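Local coordinates for protein HTH-type transcriptional regulator TreR (Bacillus subtilis, PDB 2OGG) that represses the trePA operon as a transcription factor and can bind trehalose-6-phosphate, at residues A[121-124]-A[128-131]. Numbering follows the deposited sequence.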
loop_
_atom_site.group_PDB
_atom_site.type_symbol
_atom_site.label_atom_id
_atom_site.label_comp_id
_atom_site.label_asym_id
_atom_site.label_seq_id
_atom_site.Cartn_x
_atom_site.Cartn_y
_atom_site.Cartn_z
ATOM N N TYR A 121 -9.376 6.413 10.028
ATOM C CA TYR A 121 -10.642 5.709 10.181
ATOM C C TYR A 121 -10.432 4.226 9.899
ATOM O O TYR A 121 -10.048 3.853 8.795
ATOM C CB TYR A 121 -11.629 6.278 9.177
ATOM C CG TYR A 121 -11.812 7.766 9.330
ATOM C CD1 TYR A 121 -12.918 8.288 10.010
ATOM C CD2 TYR A 121 -10.900 8.662 8.774
ATOM C CE1 TYR A 121 -13.073 9.653 10.187
ATOM C CE2 TYR A 121 -11.099 10.035 8.865
ATOM C CZ TYR A 121 -12.150 10.523 9.634
ATOM O OH TYR A 121 -12.362 11.882 9.741
ATOM N N VAL A 122 -10.689 3.378 10.890
ATOM C CA VAL A 122 -10.407 1.947 10.764
ATOM C C VAL A 122 -11.714 1.171 10.596
ATOM O O VAL A 122 -12.717 1.533 11.201
ATOM C CB VAL A 122 -9.659 1.468 12.000
ATOM C CG1 VAL A 122 -9.037 0.103 11.789
ATOM C CG2 VAL A 122 -8.616 2.474 12.363
ATOM N N PHE A 123 -11.773 0.327 9.568
ATOM C CA PHE A 123 -12.991 -0.403 9.201
ATOM C C PHE A 123 -12.800 -1.921 9.420
ATOM O O PHE A 123 -11.667 -2.430 9.403
ATOM C CB PHE A 123 -13.285 -0.179 7.724
ATOM C CG PHE A 123 -13.678 1.222 7.375
ATOM C CD1 PHE A 123 -15.024 1.541 7.150
ATOM C CD2 PHE A 123 -12.701 2.192 7.137
ATOM C CE1 PHE A 123 -15.391 2.848 6.777
ATOM C CE2 PHE A 123 -13.046 3.490 6.784
ATOM C CZ PHE A 123 -14.397 3.815 6.564
ATOM N N LEU A 124 -13.899 -2.648 9.595
ATOM C CA LEU A 124 -13.807 -4.090 9.818
ATOM C C LEU A 124 -14.057 -4.883 8.535
ATOM O O LEU A 124 -14.555 -4.354 7.542
ATOM C CB LEU A 124 -14.784 -4.540 10.905
ATOM C CG LEU A 124 -14.840 -3.712 12.187
ATOM C CD1 LEU A 124 -16.039 -4.145 13.020
ATOM C CD2 LEU A 124 -13.570 -3.895 12.976
ATOM N N SER A 128 -17.992 -2.102 8.486
ATOM C CA SER A 128 -18.351 -1.021 9.392
ATOM C C SER A 128 -17.154 -0.203 9.897
ATOM O O SER A 128 -16.043 -0.699 9.988
ATOM C CB SER A 128 -19.129 -1.588 10.570
ATOM O OG SER A 128 -18.516 -2.794 10.984
ATOM N N LEU A 129 -17.374 1.102 10.027
ATOM C CA LEU A 129 -16.408 2.015 10.597
ATOM C C LEU A 129 -16.417 1.681 12.065
ATOM O O LEU A 129 -17.444 1.750 12.703
ATOM C CB LEU A 129 -16.883 3.454 10.410
ATOM C CG LEU A 129 -16.033 4.565 11.029
ATOM C CD1 LEU A 129 -14.561 4.293 10.877
ATOM C CD2 LEU A 129 -16.394 5.919 10.406
ATOM N N PHE A 130 -15.275 1.288 12.598
ATOM C CA PHE A 130 -15.223 0.806 13.967
ATOM C C PHE A 130 -14.419 1.708 14.899
ATOM O O PHE A 130 -14.656 1.714 16.096
ATOM C CB PHE A 130 -14.635 -0.600 13.949
ATOM C CG PHE A 130 -13.755 -0.895 15.107
ATOM C CD1 PHE A 130 -14.298 -1.212 16.353
ATOM C CD2 PHE A 130 -12.391 -0.889 14.957
ATOM C CE1 PHE A 130 -13.483 -1.436 17.456
ATOM C CE2 PHE A 130 -11.561 -1.172 16.043
ATOM C CZ PHE A 130 -12.115 -1.433 17.302
ATOM N N GLN A 131 -13.428 2.420 14.360
ATOM C CA GLN A 131 -12.562 3.297 15.169
ATOM C C GLN A 131 -12.210 4.625 14.501
ATOM O O GLN A 131 -12.044 4.702 13.285
ATOM C CB GLN A 131 -11.274 2.569 15.492
ATOM C CG GLN A 131 -10.219 3.457 16.135
ATOM C CD GLN A 131 -9.008 2.660 16.494
ATOM O OE1 GLN A 131 -8.939 1.470 16.172
ATOM N NE2 GLN A 131 -8.140 3.237 17.328
#
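Val122 pairs with Gln131, and Phe123 with Leu129, at the turn end of the antiparallel hairpin formed by strands 114-124 and 129-138, neighbours in the six-stranded sheet of this UTRA effector-binding domain. Val122 N bonds to Gln131 O (3.1 Å), while Leu124 N reaches Ser128 O at 2.9 Å on the turn side. Between these two bonds the register slips by one residue. Phe130 and Gln131 both face Val122, the definition of a classic beta bulge, in which one carbonyl serves two successive amides: Phe130 N lies 2.9 Å from Val122 O in the carbonyl plane, and Gln131 N adds a weak bond of 3.4 Å to the same oxygen. The short segments 121-124 and 129-131 run at 124° to each other, well off strictly antiparallel and consistent with the extra residue, and the CB of Phe130 is turned toward the partner strand. There it abuts the branch of Leu124, whose CG approaches Phe130 CB to 3.6 Å; the two side chains cross at about a right angle, and Phe130 also touches Ile79 of helix 75-83. On one face of the sheet Leu129 holds CG away from its backbone N (chi1 176°) and sets CD1 over the centre of the Phe123 ring, 4.3 Å above its plane. That ring also stacks with Tyr89 of strand 87-98. On the other face Val122 and Gln131 lie side by side, and the extended glutamine runs past Val122 CG2 to hydrogen-bond through NE2 with Asp56 OD1 on strand 49-59, tying the hairpin to its neighbour. Ser128 OG bonds to Asp126 OD2 within the turn.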